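Local structure of 3-keto-5-aminohexanoate cleavage protein (Archaeoglobus fulgidus, 3LOT) at residues K131-D136 with E140-T145. The protein probably catalyses the zinc-dependent cleavage of a beta-keto acid such as 3-keto-5-aminohexanoate. Sequence-based numbering, arbitrary orientation.
Sequences KEFKYD and EYLEMT
The F133 ring meets L142 obliquely: CD1 of L142 lies 4.0 Å from F133 CZ and equally near CE2, so this methyl group alone reaches the two neighbouring ring atoms. This is a loop-to-helix junction in a TIM-barrel family protein: 131-136 leads into helix 137-144, and the contact lies away from the zinc site. Among the other flat groups, the Y135 ring carries CG of K134 over the centre of one face, 3.9 Å above the plane, and meets the ring of W137. One face of the Y141 ring takes CG2 of T145, displaced toward the rim.

F133 points toward the helix, with CG anti to the carbonyl carbon and beside the backbone N (chi1 -63°). Its side chain also touches E138 and P139, while L142 also packs against M23 and I123.

At the helix start, the evidence is weaker. D136 O and E140 N are 3.7 Å apart, too far to count as a hydrogen bond here, and E140 CB lies at a similar distance from that oxygen. Only 122 Å² is buried between the two segments, both sides summed, which marks a light contact. Y135 N bonds E138 OE2, and K134 N bonds S22 OG, tying the loop to the helix and to another loop.

Within 140-145, T145 OG1 donates to L142 O over 2.8 Å; the hydroxyl oxygen meets the carbonyl at 144°, 18° off its plane.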
ATOM      1  N   LYS D 131      -1.209 -38.424 -10.413  1.00 27.75           N
ATOM      2  CA  LYS D 131      -2.185 -39.515 -10.291  1.00 28.60           C
ATOM      3  C   LYS D 131      -1.591 -40.833  -9.818  1.00 28.39           C
ATOM      4  O   LYS D 131      -2.265 -41.601  -9.135  1.00 29.52           O
ATOM      5  CB  LYS D 131      -2.935 -39.714 -11.599  1.00 28.93           C
ATOM      6  CG  LYS D 131      -3.563 -38.423 -12.166  1.00 31.47           C
ATOM      7  CD  LYS D 131      -4.375 -37.589 -11.121  1.00 34.49           C
ATOM      8  CE  LYS D 131      -5.866 -37.484 -11.444  1.00 35.43           C
ATOM      9  NZ  LYS D 131      -6.466 -36.321 -10.717  1.00 37.67           N
ATOM     10  N   GLU D 132      -0.332 -41.072 -10.148  1.00 27.37           N
ATOM     11  CA  GLU D 132       0.342 -42.302  -9.798  1.00 27.04           C
ATOM     12  C   GLU D 132       1.510 -42.030  -8.885  1.00 24.90           C
ATOM     13  O   GLU D 132       2.285 -41.121  -9.128  1.00 25.47           O
ATOM     14  CB  GLU D 132       0.856 -42.977 -11.059  1.00 28.31           C
ATOM     15  CG  GLU D 132      -0.228 -43.250 -12.056  1.00 30.85           C
ATOM     16  CD  GLU D 132      -0.320 -44.712 -12.330  1.00 37.27           C
ATOM     17  OE1 GLU D 132       0.462 -45.208 -13.180  1.00 39.95           O
ATOM     18  OE2 GLU D 132      -1.155 -45.372 -11.663  1.00 42.82           O
ATOM     19  N   PHE D 133       1.653 -42.860  -7.862  1.00 22.31           N
ATOM     20  CA  PHE D 133       2.677 -42.686  -6.850  1.00 20.43           C
ATOM     21  C   PHE D 133       3.410 -43.986  -6.603  1.00 19.58           C
ATOM     22  O   PHE D 133       2.783 -45.039  -6.502  1.00 18.60           O
ATOM     23  CB  PHE D 133       2.011 -42.243  -5.536  1.00 19.22           C
ATOM     24  CG  PHE D 133       1.327 -40.918  -5.625  1.00 17.70           C
ATOM     25  CD1 PHE D 133      -0.013 -40.836  -5.977  1.00 17.39           C
ATOM     26  CD2 PHE D 133       2.015 -39.751  -5.340  1.00 17.20           C
ATOM     27  CE1 PHE D 133      -0.652 -39.581  -6.072  1.00 18.95           C
ATOM     28  CE2 PHE D 133       1.379 -38.514  -5.403  1.00 17.20           C
ATOM     29  CZ  PHE D 133       0.028 -38.442  -5.784  1.00 15.20           C
ATOM     30  N   LYS D 134       4.723 -43.911  -6.460  1.00 18.65           N
ATOM     31  CA  LYS D 134       5.494 -45.081  -6.082  1.00 18.52           C
ATOM     32  C   LYS D 134       5.013 -45.656  -4.759  1.00 17.47           C
ATOM     33  O   LYS D 134       4.942 -46.865  -4.626  1.00 16.63           O
ATOM     34  CB  LYS D 134       6.985 -44.754  -5.978  1.00 19.38           C
ATOM     35  CG  LYS D 134       7.913 -46.029  -5.871  1.00 23.12           C
ATOM     36  CD  LYS D 134       9.409 -45.622  -5.955  1.00 26.58           C
ATOM     37  CE  LYS D 134      10.295 -46.759  -6.414  1.00 30.28           C
ATOM     38  NZ  LYS D 134      10.677 -47.681  -5.314  1.00 32.56           N
ATOM     39  N   TYR D 135       4.685 -44.814  -3.780  1.00 15.96           N
ATOM     40  CA  TYR D 135       4.344 -45.327  -2.462  1.00 15.98           C
ATOM     41  C   TYR D 135       2.927 -44.955  -2.032  1.00 15.84           C
ATOM     42  O   TYR D 135       2.457 -43.830  -2.288  1.00 15.76           O
ATOM     43  CB  TYR D 135       5.323 -44.823  -1.396  1.00 15.56           C
ATOM     44  CG  TYR D 135       6.766 -45.080  -1.688  1.00 16.21           C
ATOM     45  CD1 TYR D 135       7.330 -46.331  -1.481  1.00 18.16           C
ATOM     46  CD2 TYR D 135       7.583 -44.067  -2.183  1.00 18.48           C
ATOM     47  CE1 TYR D 135       8.687 -46.556  -1.768  1.00 19.91           C
ATOM     48  CE2 TYR D 135       8.921 -44.284  -2.456  1.00 19.06           C
ATOM     49  CZ  TYR D 135       9.458 -45.529  -2.248  1.00 20.97           C
ATOM     50  OH  TYR D 135      10.781 -45.731  -2.523  1.00 27.87           O
ATOM     51  N   ASP D 136       2.282 -45.875  -1.312  1.00 16.00           N
ATOM     52  CA  ASP D 136       0.918 -45.624  -0.799  1.00 16.16           C
ATOM     53  C   ASP D 136       0.856 -44.462   0.188  1.00 14.52           C
ATOM     54  O   ASP D 136      -0.177 -43.807   0.304  1.00 15.06           O
ATOM     55  CB  ASP D 136       0.353 -46.838  -0.092  1.00 16.35           C
ATOM     56  CG  ASP D 136       0.016 -47.984  -1.044  1.00 18.88           C
ATOM     57  OD1 ASP D 136       0.027 -47.821  -2.278  1.00 19.13           O
ATOM     58  OD2 ASP D 136      -0.255 -49.076  -0.524  1.00 22.65           O
ATOM     59  N   GLU D 140      -2.023 -40.627   0.537  1.00 15.88           N
ATOM     60  CA  GLU D 140      -2.576 -40.544   1.879  1.00 17.01           C
ATOM     61  C   GLU D 140      -2.126 -39.266   2.631  1.00 16.09           C
ATOM     62  O   GLU D 140      -2.953 -38.533   3.212  1.00 15.66           O
ATOM     63  CB  GLU D 140      -2.182 -41.771   2.658  1.00 17.90           C
ATOM     64  CG  GLU D 140      -2.650 -41.687   4.097  1.00 24.84           C
ATOM     65  CD  GLU D 140      -2.822 -43.052   4.754  1.00 33.04           C
ATOM     66  OE1 GLU D 140      -2.278 -44.043   4.204  1.00 38.17           O
ATOM     67  OE2 GLU D 140      -3.508 -43.121   5.818  1.00 39.33           O
ATOM     68  N   TYR D 141      -0.832 -38.996   2.596  1.00 14.48           N
ATOM     69  CA  TYR D 141      -0.277 -37.788   3.184  1.00 14.62           C
ATOM     70  C   TYR D 141      -0.906 -36.513   2.619  1.00 13.98           C
ATOM     71  O   TYR D 141      -1.321 -35.603   3.356  1.00 13.92           O
ATOM     72  CB  TYR D 141       1.236 -37.768   2.964  1.00 14.90           C
ATOM     73  CG  TYR D 141       1.889 -36.463   3.287  1.00 15.69           C
ATOM     74  CD1 TYR D 141       1.864 -35.943   4.583  1.00 18.10           C
ATOM     75  CD2 TYR D 141       2.533 -35.742   2.301  1.00 16.11           C
ATOM     76  CE1 TYR D 141       2.481 -34.724   4.882  1.00 21.63           C
ATOM     77  CE2 TYR D 141       3.142 -34.534   2.578  1.00 17.75           C
ATOM     78  CZ  TYR D 141       3.114 -34.025   3.863  1.00 19.98           C
ATOM     79  OH  TYR D 141       3.729 -32.814   4.110  1.00 18.58           O
ATOM     80  N   LEU D 142      -0.992 -36.444   1.303  1.00 13.16           N
ATOM     81  CA  LEU D 142      -1.505 -35.254   0.664  1.00 13.65           C
ATOM     82  C   LEU D 142      -2.999 -35.029   1.058  1.00 13.72           C
ATOM     83  O   LEU D 142      -3.392 -33.913   1.408  1.00 13.53           O
ATOM     84  CB  LEU D 142      -1.335 -35.367  -0.861  1.00 14.16           C
ATOM     85  CG  LEU D 142       0.086 -35.521  -1.436  1.00 13.04           C
ATOM     86  CD1 LEU D 142      -0.040 -35.683  -2.953  1.00 10.83           C
ATOM     87  CD2 LEU D 142       0.993 -34.323  -1.071  1.00 13.59           C
ATOM     88  N   GLU D 143      -3.799 -36.091   1.006  1.00 13.04           N
ATOM     89  CA  GLU D 143      -5.203 -36.031   1.432  1.00 13.72           C
ATOM     90  C   GLU D 143      -5.388 -35.594   2.873  1.00 13.81           C
ATOM     91  O   GLU D 143      -6.287 -34.797   3.176  1.00 12.10           O
ATOM     92  CB  GLU D 143      -5.875 -37.386   1.265  1.00 14.94           C
ATOM     93  CG  GLU D 143      -7.339 -37.426   1.719  1.00 17.06           C
ATOM     94  CD  GLU D 143      -8.229 -36.317   1.111  1.00 20.12           C
ATOM     95  OE1 GLU D 143      -7.989 -35.859  -0.042  1.00 21.51           O
ATOM     96  OE2 GLU D 143      -9.163 -35.874   1.833  1.00 22.49           O
HETATM   97  N   MSE D 144      -4.557 -36.139   3.764  1.00 12.96           N
HETATM   98  CA  MSE D 144      -4.684 -35.815   5.163  1.00 13.64           C
HETATM   99  C   MSE D 144      -4.410 -34.386   5.508  1.00 11.94           C
HETATM  100  O   MSE D 144      -4.998 -33.884   6.471  1.00 11.60           O
HETATM  101  CB  MSE D 144      -3.867 -36.774   6.017  1.00 14.44           C
HETATM  102  CG  MSE D 144      -4.635 -38.077   6.095  1.00 20.75           C
HETATM  103 SE   MSE D 144      -3.676 -39.476   6.965  0.75 34.14          SE
HETATM  104  CE  MSE D 144      -4.833 -41.084   6.631  1.00 32.72           C
ATOM    105  N   THR D 145      -3.582 -33.692   4.727  1.00 10.99           N
ATOM    106  CA  THR D 145      -3.417 -32.230   4.955  1.00 11.13           C
ATOM    107  C   THR D 145      -4.720 -31.377   4.809  1.00 11.38           C
ATOM    108  O   THR D 145      -4.780 -30.197   5.283  1.00 11.65           O
ATOM    109  CB  THR D 145      -2.276 -31.629   4.082  1.00 10.75           C
ATOM    110  OG1 THR D 145      -2.664 -31.583   2.684  1.00 10.65           O
ATOM    111  CG2 THR D 145      -0.979 -32.478   4.273  1.00  8.95           C
TER